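Local coordinates for protein putative tRNA (Adenine(37)-N6)-methyltransferase (Pseudomonas aeruginosa, PDB 7BTU) that probably methylates the N6-threonylcarbamoyladenosine at position 37 of certain tRNAs, using S-adenosyl-L-methionine as methyl donor, at residues G114-G118 / R119-S123; P28-P31 / L32-P35. All coordinates share one frame; numbering follows the deposited sequence.

Overall arrangement
Both contacts are local and belong to the N-terminal, TrmO-type part of the chain, whose core is a closed antiparallel barrel. Contact 2 (28-31 with 32-35) is a short 3-10 segment in the long connection between strands 15-19 and 38-43, its centre about 7 Å from the centre of the chain. Contact 1 (114-118 with 119-123) is the tip of a hairpin built from strands 105-116 and 119-123, its centre about 16 Å from that of the chain. Their centres are about 19 Å apart, yet they meet where Ser-123 CB packs 3.4 Å from Pro-35 O. The hairpin turn thus lies toward the surface, whereas contact 2 touches both helix 184-193 and the second subunit.

Contact 1. Residues G114-G118 / R119-S123; sequences GFEAG and RLWLS
Glu-116 and Arg-119 close a two-residue beta hairpin by backbone bonds and a salt bridge, at the surface end of barrel strands 105-116 and 119-123. A type II turn links them; Gly-118, with phi 81°, suits its third position. Glu-116 N reaches Arg-119 O at 3.0 Å, and Arg-119 N returns to Glu-116 O. Two residues further from the turn, Trp-121 N bonds Gly-114 O, while Phe-115 and Leu-120 form the non-hydrogen-bonded pair between. These two turn to the face opposite the Glu-116, Arg-119 and Trp-121 side chains, where Phe-115 CB meets Leu-120 CD2 at 3.7 Å and Leu-53 touches both. With CG between the backbone N and the carbonyl carbon (chi1 66°), Glu-116 runs its extended chain alongside Arg-119, and OE2 meets the guanidinium edge at NH1, 2.6 Å away. The planes are 67° apart and the hydrogen bond is weak, so this is no flat two-pronged pairing. Glu-116 CD also sits against the indole edge, 3.5 Å from Trp-121 CH2, while Arg-119 CD lies over one indole face, toward its rim. Arg-119 NH2 also bridges to Glu-42, so the guanidinium ties the hairpin to strand 38-43, its positive charge probably shared between two carboxylates.

Contact 2. Residues P28-P31 / L32-P35; sequences PRQP and LLAP
Gln-30 and Leu-33 each set CG anti to their own carbonyl carbon (chi1 -72° and -58°), and these matching torsions, on residues brought together by the turn of the backbone, let the two chains run side by side, pointing the same way. Leu-33 CD1 lies along the end of the glutamine, 3.6 Å from Gln-30 NE2 and 3.9 Å from Gln-30 CD, a van der Waals contact between a methyl and an amide. The backbone here makes a short 3-10 segment: Leu-33 N donates to Gln-30 O at 3.0 Å, and Ala-34 N to Pro-31 O at 2.9 Å, both i+3 to i. Pro-31 suits the first turn, since its ring fixes phi at -67° and no N-H is needed there. The segment interrupts the long loop before strand 38-43 of the barrel. Pro-28 CG meets Ala-34 CB at 4.0 Å; Ala-34, buried, also touches Gln-190 of helix 184-193, where a small methyl suits the close packing. Gln-30 N is hydrogen-bonded to Gln-194 OE1, and in the second subunit Tyr-142 packs on Gln-30 while Val-146 packs on Leu-32.

Contact 1. Residues G114-G118 / R119-S123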
loop_
_atom_site.group_PDB
_atom_site.type_symbol
_atom_site.label_atom_id
_atom_site.label_comp_id
_atom_site.label_asym_id
_atom_site.label_seq_id
_atom_site.Cartn_x
_atom_site.Cartn_y
_atom_site.Cartn_z
ATOM N N GLY B 114 15.558 8.003 -8.719
ATOM C CA GLY B 114 16.835 7.328 -8.914
ATOM C C GLY B 114 17.364 6.906 -7.556
ATOM O O GLY B 114 16.757 7.181 -6.517
ATOM N N PHE B 115 18.522 6.254 -7.574
ATOM C CA PHE B 115 19.052 5.799 -6.305
ATOM C C PHE B 115 20.549 5.574 -6.420
ATOM O O PHE B 115 21.105 5.474 -7.517
ATOM C CB PHE B 115 18.364 4.504 -5.865
ATOM C CG PHE B 115 18.564 3.351 -6.805
ATOM C CD1 PHE B 115 17.675 3.144 -7.859
ATOM C CD2 PHE B 115 19.625 2.457 -6.633
ATOM C CE1 PHE B 115 17.841 2.083 -8.750
ATOM C CE2 PHE B 115 19.776 1.362 -7.505
ATOM C CZ PHE B 115 18.873 1.177 -8.555
ATOM N N GLU B 116 21.185 5.474 -5.256
ATOM C CA GLU B 116 22.570 5.052 -5.153
ATOM C C GLU B 116 22.666 4.307 -3.832
ATOM O O GLU B 116 21.678 4.214 -3.098
ATOM C CB GLU B 116 23.543 6.246 -5.206
ATOM C CG GLU B 116 23.391 7.190 -3.964
ATOM C CD GLU B 116 24.345 8.387 -4.024
ATOM O OE1 GLU B 116 25.025 8.542 -5.045
ATOM O OE2 GLU B 116 24.377 9.195 -3.083
ATOM N N ALA B 117 23.841 3.751 -3.535
ATOM C CA ALA B 117 24.018 3.094 -2.236
ATOM C C ALA B 117 23.569 4.001 -1.095
ATOM O O ALA B 117 24.035 5.133 -0.972
ATOM C CB ALA B 117 25.488 2.714 -2.048
ATOM N N GLY B 118 22.628 3.535 -0.291
ATOM C CA GLY B 118 22.243 4.276 0.885
ATOM C C GLY B 118 21.271 5.424 0.661
ATOM O O GLY B 118 20.913 6.102 1.631
ATOM N N ARG B 119 20.751 5.606 -0.548
ATOM C CA ARG B 119 19.861 6.760 -0.744
ATOM C C ARG B 119 18.913 6.541 -1.923
ATOM O O ARG B 119 19.365 6.169 -3.026
ATOM C CB ARG B 119 20.734 8.002 -0.969
ATOM C CG ARG B 119 19.978 9.238 -1.470
ATOM C CD ARG B 119 20.896 10.479 -1.563
ATOM N NE ARG B 119 21.516 10.825 -0.291
ATOM C CZ ARG B 119 22.760 10.517 0.062
ATOM N NH1 ARG B 119 23.545 9.832 -0.757
ATOM N NH2 ARG B 119 23.211 10.891 1.255
ATOM N N LEU B 120 17.620 6.835 -1.717
ATOM C CA LEU B 120 16.643 6.957 -2.794
ATOM C C LEU B 120 16.329 8.434 -2.991
ATOM O O LEU B 120 16.117 9.158 -2.001
ATOM C CB LEU B 120 15.315 6.266 -2.459
ATOM C CG LEU B 120 15.307 4.780 -2.043
ATOM C CD1 LEU B 120 13.849 4.284 -1.953
ATOM C CD2 LEU B 120 16.053 4.012 -3.013
ATOM N N TRP B 121 16.240 8.845 -4.250
ATOM C CA TRP B 121 15.745 10.175 -4.652
ATOM C C TRP B 121 14.273 10.071 -5.025
ATOM O O TRP B 121 13.904 9.273 -5.889
ATOM C CB TRP B 121 16.531 10.722 -5.854
ATOM C CG TRP B 121 17.711 11.388 -5.412
ATOM C CD1 TRP B 121 17.792 12.671 -4.887
ATOM C CD2 TRP B 121 19.023 10.849 -5.361
ATOM N NE1 TRP B 121 19.080 12.951 -4.559
ATOM C CE2 TRP B 121 19.861 11.854 -4.823
ATOM C CE3 TRP B 121 19.585 9.636 -5.748
ATOM C CZ2 TRP B 121 21.207 11.668 -4.640
ATOM C CZ3 TRP B 121 20.938 9.459 -5.580
ATOM C CH2 TRP B 121 21.738 10.467 -5.027
ATOM N N LEU B 122 13.434 10.894 -4.387
ATOM C CA LEU B 122 11.996 10.773 -4.480
ATOM C C LEU B 122 11.399 12.089 -5.003
ATOM O O LEU B 122 11.949 13.172 -4.780
ATOM C CB LEU B 122 11.357 10.455 -3.094
ATOM C CG LEU B 122 12.061 9.283 -2.400
ATOM C CD1 LEU B 122 11.555 9.105 -0.931
ATOM C CD2 LEU B 122 11.907 8.014 -3.277
ATOM N N SER B 123 10.236 11.984 -5.636
ATOM C CA SER B 123 9.506 13.177 -6.067
ATOM C C SER B 123 8.036 12.887 -5.917
ATOM O O SER B 123 7.619 11.722 -5.808
ATOM C CB SER B 123 9.827 13.568 -7.516
ATOM O OG SER B 123 9.309 12.568 -8.347
#

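Contact 2. Residues P28-P31 / L32-P35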
loop_
_atom_site.group_PDB
_atom_site.type_symbol
_atom_site.label_atom_id
_atom_site.label_comp_id
_atom_site.label_asym_id
_atom_site.label_seq_id
_atom_site.Cartn_x
_atom_site.Cartn_y
_atom_site.Cartn_z
ATOM N N PRO B 28 0.258 18.136 -0.100
ATOM C CA PRO B 28 -0.859 18.082 -1.042
ATOM C C PRO B 28 -1.662 16.804 -0.873
ATOM O O PRO B 28 -1.126 15.724 -0.587
ATOM C CB PRO B 28 -0.190 18.151 -2.426
ATOM C CG PRO B 28 1.252 18.262 -2.199
ATOM C CD PRO B 28 1.531 18.483 -0.744
ATOM N N ARG B 29 -2.968 16.950 -1.057
ATOM C CA ARG B 29 -3.859 15.792 -1.032
ATOM C C ARG B 29 -3.602 14.854 -2.199
ATOM O O ARG B 29 -3.895 13.651 -2.099
ATOM C CB ARG B 29 -5.315 16.275 -1.020
ATOM N N GLN B 30 -3.053 15.374 -3.312
ATOM C CA GLN B 30 -2.712 14.577 -4.486
ATOM C C GLN B 30 -1.226 14.759 -4.776
ATOM O O GLN B 30 -0.827 15.484 -5.713
ATOM C CB GLN B 30 -3.560 14.958 -5.689
ATOM C CG GLN B 30 -4.958 14.512 -5.554
ATOM C CD GLN B 30 -5.737 14.814 -6.804
ATOM O OE1 GLN B 30 -6.387 15.863 -6.906
ATOM N NE2 GLN B 30 -5.641 13.931 -7.779
ATOM N N PRO B 31 -0.378 14.144 -3.949
ATOM C CA PRO B 31 1.042 14.460 -4.005
ATOM C C PRO B 31 1.705 14.016 -5.290
ATOM O O PRO B 31 2.685 14.642 -5.703
ATOM C CB PRO B 31 1.604 13.725 -2.772
ATOM C CG PRO B 31 0.641 12.619 -2.526
ATOM C CD PRO B 31 -0.696 13.195 -2.855
ATOM N N LEU B 32 1.191 13.002 -5.984
ATOM C CA LEU B 32 1.883 12.655 -7.219
ATOM C C LEU B 32 1.676 13.698 -8.311
ATOM O O LEU B 32 2.446 13.709 -9.283
ATOM C CB LEU B 32 1.444 11.288 -7.725
ATOM C CG LEU B 32 1.788 10.159 -6.741
ATOM C CD1 LEU B 32 1.248 8.849 -7.266
ATOM C CD2 LEU B 32 3.314 10.102 -6.469
ATOM N N LEU B 33 0.721 14.605 -8.144
ATOM C CA LEU B 33 0.587 15.761 -9.028
ATOM C C LEU B 33 1.428 16.958 -8.603
ATOM O O LEU B 33 1.293 18.043 -9.212
ATOM C CB LEU B 33 -0.869 16.211 -9.117
ATOM C CG LEU B 33 -1.911 15.196 -9.612
ATOM C CD1 LEU B 33 -3.320 15.860 -9.707
ATOM C CD2 LEU B 33 -1.502 14.534 -10.928
ATOM N N ALA B 34 2.301 16.798 -7.605
ATOM C CA ALA B 34 3.287 17.819 -7.215
ATOM C C ALA B 34 4.691 17.240 -7.343
ATOM O O ALA B 34 5.368 16.957 -6.339
ATOM C CB ALA B 34 3.067 18.345 -5.796
ATOM N N PRO B 35 5.171 17.057 -8.569
ATOM C CA PRO B 35 6.499 16.471 -8.737
ATOM C C PRO B 35 7.616 17.327 -8.185
ATOM O O PRO B 35 8.712 16.793 -7.957
ATOM C CB PRO B 35 6.614 16.309 -10.261
ATOM C CG PRO B 35 5.705 17.379 -10.803
ATOM C CD PRO B 35 4.555 17.422 -9.864
#